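Local coordinates for protein type III Pentaketide Synthase (Neurospora crassa, PDB 3EUO) that probably makes pentaketides as a type III polyketide synthase, an acyltransferase of the chalcone and stilbene synthase family, at residues L185-I188 and T194-G197; K27-E32 and M180-L185; R257-A262 and G299-S304; T109-S114 and L241-D246. One frame throughout, in Å; residues are numbered along the deposited sequence.

In the fold
Interactions 1 and 2 both use helix 181-191, share Leu185 and have centres about 8 Å apart; a salt bridge of 2.8 Å from Arg195 NE to Glu184 OE1 ties them together. The same helix leads to interaction 4: at its N-cap, Met180 SD packs 3.8 Å from Phe243 CZ, although the centres of interactions 2 and 4 are about 20 Å apart. Interaction 4 joins the two family domains at the dimer interface, beside the glycine-rich residues around Cys143, whose oxidation to 3-sulfinoalanine is consistent with a reactive thiol. Interaction 3 lies in the C-terminal half, its centre about 21 Å from that of interaction 4 and about 26 Å from that of interaction 2.

Interaction 1: residues L185-I188 and T194-G197; sequences LESI and TRIG
Ser187 and Ile188, on helix 181-191, receive the aliphatic part of Arg195 from the loop that follows the helix. Arg195 starts with CG beside its backbone N and anti to the carbonyl carbon (chi1 -55°), which with an extended chi2 carries CD to Ser187 CB at 3.5 Å; the bend at chi3 (61°) then turns NE and the guanidinium past the helix. Ser187 OG stands over one face of that guanidinium and is itself hydrogen-bonded to Lys251 NZ. The charged end has two salt bridges, NH1 with Glu193 and NE with Glu184; NH2 adds a weak hydrogen bond to the Val252 carbonyl. With carboxylates at two of its nitrogens, the group's rotation is probably well fixed.

Ile188 comes to the arginine at a slant. Its CG1 branch, anti to the carbonyl carbon (chi1 -64°), meets Arg195 CB at 3.7 Å, and CD1 reaches the Arg195 backbone O at 3.6 Å. Ile188 also touches Met36 and Ile198. No hydrogen bond links the two segments directly; this is a loop folded back on its parent helix, with an arginine spanning the return to helix 197-200, in the N-terminal domain of a chalcone synthase-like fold.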
loop_
_atom_site.group_PDB
_atom_site.type_symbol
_atom_site.label_atom_id
_atom_site.label_comp_id
_atom_site.label_asym_id
_atom_site.label_seq_id
_atom_site.Cartn_x
_atom_site.Cartn_y
_atom_site.Cartn_z
ATOM N N LEU A 185 -17.509 19.159 6.922
ATOM C CA LEU A 185 -18.513 20.178 7.214
ATOM C C LEU A 185 -19.438 20.397 6.019
ATOM O O LEU A 185 -20.646 20.576 6.182
ATOM C CB LEU A 185 -17.849 21.499 7.623
ATOM C CG LEU A 185 -17.211 21.574 9.017
ATOM C CD1 LEU A 185 -16.452 22.876 9.165
ATOM C CD2 LEU A 185 -18.278 21.455 10.112
ATOM N N GLU A 186 -18.856 20.383 4.827
ATOM C CA GLU A 186 -19.627 20.571 3.601
ATOM C C GLU A 186 -20.637 19.446 3.411
ATOM O O GLU A 186 -21.791 19.688 3.055
ATOM C CB GLU A 186 -18.706 20.663 2.386
ATOM C CG GLU A 186 -19.493 20.763 1.092
ATOM C CD GLU A 186 -18.677 21.237 -0.081
ATOM O OE1 GLU A 186 -18.688 20.534 -1.113
ATOM O OE2 GLU A 186 -18.041 22.309 0.015
ATOM N N SER A 187 -20.203 18.209 3.632
ATOM C CA SER A 187 -21.112 17.066 3.532
ATOM C C SER A 187 -22.210 17.103 4.596
ATOM O O SER A 187 -23.366 16.803 4.302
ATOM C CB SER A 187 -20.344 15.748 3.606
ATOM O OG SER A 187 -19.571 15.560 2.438
ATOM N N ILE A 188 -21.853 17.470 5.829
ATOM C CA ILE A 188 -22.856 17.588 6.899
ATOM C C ILE A 188 -23.952 18.567 6.482
ATOM O O ILE A 188 -25.152 18.250 6.534
ATOM C CB ILE A 188 -22.237 18.032 8.254
ATOM C CG1 ILE A 188 -21.258 16.975 8.762
ATOM C CG2 ILE A 188 -23.343 18.277 9.314
ATOM C CD1 ILE A 188 -20.247 17.505 9.761
ATOM N N THR A 194 -25.497 13.101 9.801
ATOM C CA THR A 194 -24.751 13.279 11.035
ATOM C C THR A 194 -23.421 12.546 10.895
ATOM O O THR A 194 -23.314 11.351 11.187
ATOM C CB THR A 194 -25.553 12.790 12.253
ATOM O OG1 THR A 194 -25.831 11.395 12.110
ATOM C CG2 THR A 194 -26.868 13.518 12.331
ATOM N N ARG A 195 -22.426 13.277 10.407
ATOM C CA ARG A 195 -21.088 12.754 10.170
ATOM C C ARG A 195 -20.196 13.156 11.332
ATOM O O ARG A 195 -19.867 14.330 11.487
ATOM C CB ARG A 195 -20.530 13.330 8.866
ATOM C CG ARG A 195 -21.435 13.103 7.671
ATOM C CD ARG A 195 -20.880 13.767 6.422
ATOM N NE ARG A 195 -19.573 13.224 6.057
ATOM C CZ ARG A 195 -19.388 12.108 5.352
ATOM N NH1 ARG A 195 -20.425 11.404 4.906
ATOM N NH2 ARG A 195 -18.154 11.703 5.073
ATOM N N ILE A 196 -19.798 12.178 12.142
ATOM C CA ILE A 196 -19.109 12.473 13.405
ATOM C C ILE A 196 -17.578 12.463 13.339
ATOM O O ILE A 196 -16.918 12.701 14.353
ATOM C CB ILE A 196 -19.596 11.552 14.554
ATOM C CG1 ILE A 196 -19.055 10.122 14.381
ATOM C CG2 ILE A 196 -21.130 11.563 14.643
ATOM C CD1 ILE A 196 -19.115 9.292 15.660
ATOM N N GLY A 197 -17.019 12.200 12.157
ATOM C CA GLY A 197 -15.567 12.146 11.968
ATOM C C GLY A 197 -14.820 13.353 12.517
ATOM O O GLY A 197 -13.780 13.202 13.160
#

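Interaction 2: residues K27-E32 and M180-L185; sequences KRYHPE and MVRSEL
Tyr29 and Arg182 form a cation-pi stack. The guanidinium lies flat on the phenol ring, planes 10° apart, with Arg182 CZ 3.6 Å from the ring centroid and 11° off its normal; Arg182 NH1 is 3.4 Å from Tyr29 CZ. Arg182 reaches this position by folding at both chi2 and chi3, which swings its tip round from the helix. On the opposite face of the ring rests Arg28 CG.

Hydrogen bonds to a neighbouring loop complete the polar side. Arg182 NH1 donates to the carbonyls of Val62 and Lys64, NH2 bonds weakly to that of Pro65, and Tyr29 OH pairs with Asn63. The guanidinium is thus held from its ends as well as from its face. A leucine in place of Tyr29 would probably leave the buried Arg182 charge without its flat pi partner and the Asn63 side chain without the phenol oxygen.

The remaining contact is van der Waals: the His30 ring, just past the end of helix 20-29, leans on Leu185 CB and its carbonyl. Stack and packing together join helix 20-29 to the first turns of helix 181-191, an interhelical cation-pi contact within the chalcone synthase-like fold.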
loop_
_atom_site.group_PDB
_atom_site.type_symbol
_atom_site.label_atom_id
_atom_site.label_comp_id
_atom_site.label_asym_id
_atom_site.label_seq_id
_atom_site.Cartn_x
_atom_site.Cartn_y
_atom_site.Cartn_z
ATOM N N LYS A 27 -19.331 27.576 12.206
ATOM C CA LYS A 27 -20.017 28.872 12.202
ATOM C C LYS A 27 -19.474 29.798 11.112
ATOM O O LYS A 27 -20.229 30.540 10.476
ATOM C CB LYS A 27 -19.922 29.548 13.576
ATOM C CG LYS A 27 -20.524 30.957 13.585
ATOM C CD LYS A 27 -20.176 31.749 14.828
ATOM C CE LYS A 27 -21.409 32.021 15.666
ATOM N NZ LYS A 27 -21.242 33.284 16.442
ATOM N N ARG A 28 -18.162 29.754 10.906
ATOM C CA ARG A 28 -17.531 30.560 9.870
ATOM C C ARG A 28 -18.038 30.205 8.471
ATOM O O ARG A 28 -18.230 31.090 7.648
ATOM C CB ARG A 28 -16.009 30.439 9.956
ATOM C CG ARG A 28 -15.246 31.455 9.122
ATOM C CD ARG A 28 -13.747 31.332 9.371
ATOM N NE ARG A 28 -13.365 31.873 10.677
ATOM C CZ ARG A 28 -12.305 31.478 11.375
ATOM N NH1 ARG A 28 -11.508 30.522 10.912
ATOM N NH2 ARG A 28 -12.038 32.035 12.547
ATOM N N TYR A 29 -18.285 28.921 8.206
ATOM C CA TYR A 29 -18.570 28.496 6.827
ATOM C C TYR A 29 -19.961 27.977 6.520
ATOM O O TYR A 29 -20.298 27.801 5.345
ATOM C CB TYR A 29 -17.487 27.531 6.326
ATOM C CG TYR A 29 -16.173 28.250 6.228
ATOM C CD1 TYR A 29 -15.948 29.177 5.209
ATOM C CD2 TYR A 29 -15.185 28.069 7.192
ATOM C CE1 TYR A 29 -14.761 29.873 5.134
ATOM C CE2 TYR A 29 -13.994 28.760 7.126
ATOM C CZ TYR A 29 -13.792 29.666 6.096
ATOM O OH TYR A 29 -12.618 30.368 6.028
ATOM N N HIS A 30 -20.773 27.741 7.551
ATOM C CA HIS A 30 -22.111 27.192 7.335
ATOM C C HIS A 30 -23.167 27.774 8.253
ATOM O O HIS A 30 -22.923 27.950 9.451
ATOM C CB HIS A 30 -22.098 25.658 7.448
ATOM C CG HIS A 30 -21.191 24.999 6.455
ATOM N ND1 HIS A 30 -19.936 24.537 6.783
ATOM C CD2 HIS A 30 -21.344 24.764 5.130
ATOM C CE1 HIS A 30 -19.360 24.030 5.708
ATOM N NE2 HIS A 30 -20.191 24.159 4.690
ATOM N N PRO A 31 -24.357 28.072 7.693
ATOM C CA PRO A 31 -25.484 28.392 8.556
ATOM C C PRO A 31 -25.818 27.178 9.422
ATOM O O PRO A 31 -25.502 26.037 9.053
ATOM C CB PRO A 31 -26.632 28.654 7.561
ATOM C CG PRO A 31 -25.960 28.982 6.265
ATOM C CD PRO A 31 -24.723 28.131 6.264
ATOM N N GLU A 32 -26.440 27.429 10.567
ATOM C CA GLU A 32 -26.890 26.367 11.448
ATOM C C GLU A 32 -27.917 25.520 10.703
ATOM O O GLU A 32 -28.720 26.047 9.937
ATOM C CB GLU A 32 -27.509 26.947 12.729
ATOM C CG GLU A 32 -26.616 27.940 13.487
ATOM C CD GLU A 32 -26.765 29.390 13.010
ATOM O OE1 GLU A 32 -26.467 29.696 11.825
ATOM O OE2 GLU A 32 -27.166 30.237 13.842
ATOM N N MET A 180 -9.169 17.794 6.713
ATOM C CA MET A 180 -10.364 17.402 5.970
ATOM C C MET A 180 -11.642 17.899 6.643
ATOM O O MET A 180 -12.752 17.556 6.221
ATOM C CB MET A 180 -10.375 15.879 5.716
ATOM C CG MET A 180 -9.374 15.451 4.604
ATOM S SD MET A 180 -9.205 13.662 4.367
ATOM C CE MET A 180 -7.430 13.549 4.231
ATOM N N VAL A 181 -11.475 18.760 7.649
ATOM C CA VAL A 181 -12.598 19.337 8.383
ATOM C C VAL A 181 -13.598 20.042 7.450
ATOM O O VAL A 181 -14.806 19.832 7.581
ATOM C CB VAL A 181 -12.130 20.251 9.564
ATOM C CG1 VAL A 181 -11.314 21.434 9.064
ATOM C CG2 VAL A 181 -13.325 20.730 10.419
ATOM N N ARG A 182 -13.103 20.833 6.492
ATOM C CA ARG A 182 -13.993 21.588 5.594
ATOM C C ARG A 182 -14.811 20.673 4.683
ATOM O O ARG A 182 -15.985 20.958 4.402
ATOM C CB ARG A 182 -13.212 22.628 4.769
ATOM C CG ARG A 182 -12.735 23.853 5.569
ATOM C CD ARG A 182 -13.895 24.814 5.880
ATOM N NE ARG A 182 -14.573 25.263 4.660
ATOM C CZ ARG A 182 -14.150 26.263 3.882
ATOM N NH1 ARG A 182 -13.046 26.937 4.189
ATOM N NH2 ARG A 182 -14.827 26.581 2.782
ATOM N N SER A 183 -14.190 19.580 4.236
ATOM C CA SER A 183 -14.863 18.570 3.419
ATOM C C SER A 183 -15.993 17.920 4.211
ATOM O O SER A 183 -17.104 17.744 3.712
ATOM C CB SER A 183 -13.867 17.496 2.977
ATOM O OG SER A 183 -14.548 16.337 2.528
ATOM N N GLU A 184 -15.699 17.562 5.454
ATOM C CA GLU A 184 -16.707 16.944 6.313
ATOM C C GLU A 184 -17.854 17.911 6.600
ATOM O O GLU A 184 -19.027 17.530 6.507
ATOM C CB GLU A 184 -16.074 16.403 7.599
ATOM C CG GLU A 184 -15.274 15.094 7.373
ATOM C CD GLU A 184 -16.169 13.928 6.937
ATOM O OE1 GLU A 184 -17.230 13.724 7.573
ATOM O OE2 GLU A 184 -15.819 13.219 5.965
ATOM N N LEU A 185 -17.509 19.159 6.922
ATOM C CA LEU A 185 -18.513 20.178 7.214
ATOM C C LEU A 185 -19.438 20.397 6.019
ATOM O O LEU A 185 -20.646 20.576 6.182
ATOM C CB LEU A 185 -17.849 21.499 7.623
ATOM C CG LEU A 185 -17.211 21.574 9.017
ATOM C CD1 LEU A 185 -16.452 22.876 9.165
ATOM C CD2 LEU A 185 -18.278 21.455 10.112
#

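Interaction 3: residues R257-A262 and G299-S304; sequences RVPVLA and GATILS
The Pro259 ring meets the hydroxyl of Thr301 through two of its carbons: Thr301 OG1 is 3.4 Å from Pro259 CB and 3.5 Å from Pro259 CG. Away from the contact, in the same segment as the proline, the guanidinium of Arg257 has Leu261 CD1 over one face, 3.9 Å above the plane and toward the rim, while its NH1 forms a salt bridge with Asp240. The proline and threonine belong to a pair of helices in the C-terminal domain of the thiolase-like fold, 258-277 and 300-310, whose first turns run in roughly the same direction. Segments 258-262 and 300-304 have axes 9.5 Å apart at closest approach and cross at -28°.

Thr301 turns OG1 between its backbone N and carbonyl carbon (chi1 68°), which brings the oxygen rather than the methyl up to the proline. One residue on, Ile302 sends out its CG1 branch, beside the backbone N and bent again at chi2. Its CD1 meets Ala262 CB at 4.1 Å, forming the apolar part of the contact; Ile302 also packs on Met295 of strand 292-295, which leads into its helix. The contact is modest in extent, burying 140 Å², with no direct hydrogen bond across. A water takes on that role, donating one bond to Pro259 O at 2.7 Å and another to Thr301 O at 3.0 Å.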
loop_
_atom_site.group_PDB
_atom_site.type_symbol
_atom_site.label_atom_id
_atom_site.label_comp_id
_atom_site.label_asym_id
_atom_site.label_seq_id
_atom_site.Cartn_x
_atom_site.Cartn_y
_atom_site.Cartn_z
ATOM N N ARG A 257 -23.670 0.499 13.128
ATOM C CA ARG A 257 -23.358 -0.909 13.425
ATOM C C ARG A 257 -21.959 -1.136 14.004
ATOM O O ARG A 257 -21.730 -2.125 14.701
ATOM C CB ARG A 257 -23.494 -1.777 12.172
ATOM C CG ARG A 257 -24.816 -1.673 11.431
ATOM C CD ARG A 257 -24.743 -2.479 10.142
ATOM N NE ARG A 257 -25.074 -3.879 10.359
ATOM C CZ ARG A 257 -24.510 -4.914 9.738
ATOM N NH1 ARG A 257 -23.527 -4.754 8.850
ATOM N NH2 ARG A 257 -24.927 -6.133 10.036
ATOM N N VAL A 258 -21.028 -0.230 13.705
ATOM C CA VAL A 258 -19.603 -0.470 13.968
ATOM C C VAL A 258 -19.271 -0.871 15.411
ATOM O O VAL A 258 -18.588 -1.870 15.610
ATOM C CB VAL A 258 -18.708 0.707 13.498
ATOM C CG1 VAL A 258 -17.232 0.446 13.822
ATOM C CG2 VAL A 258 -18.888 0.928 12.010
ATOM N N PRO A 259 -19.757 -0.112 16.413
ATOM C CA PRO A 259 -19.407 -0.493 17.790
ATOM C C PRO A 259 -19.905 -1.894 18.145
ATOM O O PRO A 259 -19.205 -2.641 18.832
ATOM C CB PRO A 259 -20.121 0.562 18.647
ATOM C CG PRO A 259 -20.424 1.690 17.720
ATOM C CD PRO A 259 -20.630 1.077 16.378
ATOM N N VAL A 260 -21.092 -2.251 17.656
ATOM C CA VAL A 260 -21.682 -3.555 17.941
ATOM C C VAL A 260 -20.865 -4.673 17.293
ATOM O O VAL A 260 -20.529 -5.657 17.957
ATOM C CB VAL A 260 -23.184 -3.625 17.542
ATOM C CG1 VAL A 260 -23.683 -5.061 17.556
ATOM C CG2 VAL A 260 -24.022 -2.772 18.494
ATOM N N LEU A 261 -20.529 -4.501 16.012
ATOM C CA LEU A 261 -19.741 -5.492 15.269
ATOM C C LEU A 261 -18.341 -5.658 15.864
ATOM O O LEU A 261 -17.852 -6.781 16.014
ATOM C CB LEU A 261 -19.656 -5.120 13.784
ATOM C CG LEU A 261 -20.964 -5.085 12.975
ATOM C CD1 LEU A 261 -20.749 -4.390 11.632
ATOM C CD2 LEU A 261 -21.552 -6.480 12.775
ATOM N N ALA A 262 -17.721 -4.533 16.214
ATOM C CA ALA A 262 -16.400 -4.530 16.839
ATOM C C ALA A 262 -16.434 -5.256 18.174
ATOM O O ALA A 262 -15.640 -6.173 18.407
ATOM C CB ALA A 262 -15.901 -3.111 17.014
ATOM N N GLY A 299 -13.275 4.985 19.131
ATOM C CA GLY A 299 -14.318 5.836 19.716
ATOM C C GLY A 299 -14.505 5.411 21.166
ATOM O O GLY A 299 -14.046 4.334 21.559
ATOM N N ALA A 300 -15.180 6.232 21.972
ATOM C CA ALA A 300 -15.387 5.891 23.384
ATOM C C ALA A 300 -16.108 4.557 23.569
ATOM O O ALA A 300 -15.787 3.804 24.493
ATOM C CB ALA A 300 -16.107 7.003 24.127
ATOM N N THR A 301 -17.059 4.261 22.680
ATOM C CA THR A 301 -17.818 3.011 22.761
ATOM C C THR A 301 -16.941 1.790 22.524
ATOM O O THR A 301 -17.296 0.687 22.934
ATOM C CB THR A 301 -19.015 2.969 21.784
ATOM O OG1 THR A 301 -18.536 2.927 20.435
ATOM C CG2 THR A 301 -19.909 4.192 21.967
ATOM N N ILE A 302 -15.809 1.981 21.844
ATOM C CA ILE A 302 -14.871 0.888 21.607
ATOM C C ILE A 302 -14.208 0.470 22.917
ATOM O O ILE A 302 -14.080 -0.725 23.212
ATOM C CB ILE A 302 -13.785 1.263 20.555
ATOM C CG1 ILE A 302 -14.429 1.636 19.210
ATOM C CG2 ILE A 302 -12.755 0.131 20.403
ATOM C CD1 ILE A 302 -15.347 0.571 18.617
ATOM N N LEU A 303 -13.794 1.462 23.695
ATOM C CA LEU A 303 -13.157 1.214 24.979
ATOM C C LEU A 303 -14.148 0.649 25.987
ATOM O O LEU A 303 -13.876 -0.377 26.607
ATOM C CB LEU A 303 -12.487 2.478 25.519
ATOM C CG LEU A 303 -11.409 3.096 24.617
ATOM C CD1 LEU A 303 -10.891 4.380 25.220
ATOM C CD2 LEU A 303 -10.265 2.111 24.338
ATOM N N SER A 304 -15.299 1.301 26.146
ATOM C CA SER A 304 -16.309 0.795 27.085
ATOM C C SER A 304 -16.833 -0.571 26.632
ATOM O O SER A 304 -17.083 -1.447 27.458
ATOM C CB SER A 304 -17.450 1.800 27.286
ATOM O OG SER A 304 -18.100 2.094 26.062
HETATM O O HOH W 1 -17.923 -1.303 20.737
#

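Interaction 4: residues T109-S114 and L241-D246; sequences TTCTDS and LGFDVD
Phe243 directs its ring edge into the turn formed by Cys111 and Thr112. Cys111 O lies near the ring plane, 3.2 Å from Phe243 CE2, so the carbonyl meets the electropositive C-H rim instead of the pi cloud. Thr112 CG2 approaches the same edge atom, Phe243 CE2, at 3.8 Å. The cysteine sulfur comes in at a slant: SG is 3.8 Å from Phe243 CD2, and its line to the centroid, 4.7 Å away, makes 56° with the ring normal, an oblique sulfur-aromatic contact. Phe243 gets there with CG anti to its backbone N (chi1 -153°), extending the ring from the strand.

The turn is held in shape from behind. Thr112 N donates to Thr110 OG1 at 3.2 Å, nearly straight at 168°, which makes an ST turn. Glu175 bonds to Cys111 N and to the hydroxyl of Thr112, positioning both residues that touch the ring. A serine at Phe243 would probably open a gap beside Cys111 and Thr112 and deprive the sulfur of its aromatic neighbour.

Beyond the two segments, Phe243 also meets the Trp250 ring of its own chain and Asn116 of the second subunit, and its strand, half of the hairpin with 249-254, pairs antiparallel at Phe243 with a strand of that subunit, so the sheet runs on across the interface. Cys111 in turn touches the glycine-rich residues flanking the oxidised Cys143. Such a meeting of both domains and both chains is consistent with the dimer interface beside the active site in chalcone synthase-like enzymes.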
loop_
_atom_site.group_PDB
_atom_site.type_symbol
_atom_site.label_atom_id
_atom_site.label_comp_id
_atom_site.label_asym_id
_atom_site.label_seq_id
_atom_site.Cartn_x
_atom_site.Cartn_y
_atom_site.Cartn_z
ATOM N N THR A 109 2.309 3.124 6.628
ATOM C CA THR A 109 0.883 3.181 6.339
ATOM C C THR A 109 0.365 4.610 6.440
ATOM O O THR A 109 0.914 5.435 7.179
ATOM C CB THR A 109 0.088 2.202 7.245
ATOM O OG1 THR A 109 -1.269 2.096 6.791
ATOM C CG2 THR A 109 0.122 2.629 8.696
ATOM N N THR A 110 -0.667 4.897 5.653
ATOM C CA THR A 110 -1.474 6.110 5.786
ATOM C C THR A 110 -2.763 5.919 5.002
ATOM O O THR A 110 -2.777 5.194 4.014
ATOM C CB THR A 110 -0.744 7.388 5.285
ATOM O OG1 THR A 110 -1.525 8.546 5.626
ATOM C CG2 THR A 110 -0.507 7.356 3.763
ATOM N N CYS A 111 -3.847 6.545 5.446
ATOM C CA CYS A 111 -5.049 6.589 4.611
ATOM C C CYS A 111 -5.416 8.028 4.256
ATOM O O CYS A 111 -6.476 8.271 3.681
ATOM C CB CYS A 111 -6.218 5.875 5.291
ATOM S SG CYS A 111 -6.735 6.668 6.814
ATOM N N THR A 112 -4.529 8.970 4.580
ATOM C CA THR A 112 -4.839 10.399 4.417
ATOM C C THR A 112 -3.948 11.099 3.374
ATOM O O THR A 112 -3.841 12.340 3.332
ATOM C CB THR A 112 -4.815 11.127 5.766
ATOM O OG1 THR A 112 -3.616 10.792 6.480
ATOM C CG2 THR A 112 -6.030 10.725 6.603
ATOM N N ASP A 113 -3.331 10.280 2.531
ATOM C CA ASP A 113 -2.551 10.735 1.389
ATOM C C ASP A 113 -2.550 9.695 0.273
ATOM O O ASP A 113 -2.702 8.493 0.515
ATOM C CB ASP A 113 -1.096 11.011 1.788
ATOM C CG ASP A 113 -0.338 11.781 0.713
ATOM O OD1 ASP A 113 -0.850 12.840 0.291
ATOM O OD2 ASP A 113 0.753 11.339 0.292
ATOM N N SER A 114 -2.357 10.176 -0.949
ATOM C CA SER A 114 -2.023 9.332 -2.092
ATOM C C SER A 114 -0.967 10.068 -2.898
ATOM O O SER A 114 -1.107 11.264 -3.164
ATOM C CB SER A 114 -3.250 9.080 -2.967
ATOM O OG SER A 114 -2.888 8.354 -4.126
ATOM N N LEU A 241 -17.862 0.832 7.411
ATOM C CA LEU A 241 -16.660 1.578 7.760
ATOM C C LEU A 241 -15.777 1.705 6.534
ATOM O O LEU A 241 -15.431 0.712 5.901
ATOM C CB LEU A 241 -15.906 0.879 8.898
ATOM C CG LEU A 241 -14.794 1.642 9.614
ATOM C CD1 LEU A 241 -15.283 2.996 10.140
ATOM C CD2 LEU A 241 -14.237 0.802 10.749
ATOM N N GLY A 242 -15.418 2.938 6.205
ATOM C CA GLY A 242 -14.685 3.205 4.977
ATOM C C GLY A 242 -14.173 4.621 4.891
ATOM O O GLY A 242 -14.427 5.447 5.774
ATOM N N PHE A 243 -13.449 4.899 3.811
ATOM C CA PHE A 243 -12.828 6.203 3.595
ATOM C C PHE A 243 -12.717 6.319 2.074
ATOM O O PHE A 243 -11.827 5.730 1.460
ATOM C CB PHE A 243 -11.453 6.246 4.289
ATOM C CG PHE A 243 -10.998 7.627 4.706
ATOM C CD1 PHE A 243 -11.901 8.593 5.153
ATOM C CD2 PHE A 243 -9.637 7.936 4.709
ATOM C CE1 PHE A 243 -11.462 9.853 5.556
ATOM C CE2 PHE A 243 -9.188 9.201 5.112
ATOM C CZ PHE A 243 -10.099 10.158 5.537
ATOM N N ASP A 244 -13.669 7.020 1.467
ATOM C CA ASP A 244 -13.817 6.995 0.008
ATOM C C ASP A 244 -13.137 8.182 -0.643
ATOM O O ASP A 244 -13.396 9.332 -0.267
ATOM C CB ASP A 244 -15.298 6.994 -0.392
ATOM C CG ASP A 244 -16.057 5.770 0.104
ATOM O OD1 ASP A 244 -15.454 4.698 0.324
ATOM O OD2 ASP A 244 -17.297 5.882 0.245
ATOM N N VAL A 245 -12.304 7.908 -1.649
ATOM C CA VAL A 245 -11.617 8.975 -2.381
ATOM C C VAL A 245 -12.620 9.953 -3.003
ATOM O O VAL A 245 -13.723 9.560 -3.409
ATOM C CB VAL A 245 -10.619 8.437 -3.433
ATOM C CG1 VAL A 245 -11.336 7.988 -4.721
ATOM C CG2 VAL A 245 -9.543 9.483 -3.720
ATOM N N ASP A 246 -12.215 11.216 -3.065
ATOM C CA ASP A 246 -13.100 12.331 -3.395
ATOM C C ASP A 246 -12.247 13.484 -3.907
ATOM O O ASP A 246 -11.088 13.608 -3.510
ATOM C CB ASP A 246 -13.838 12.791 -2.133
ATOM C CG ASP A 246 -15.048 13.642 -2.441
ATOM O OD1 ASP A 246 -16.131 13.071 -2.674
ATOM O OD2 ASP A 246 -14.923 14.889 -2.437
#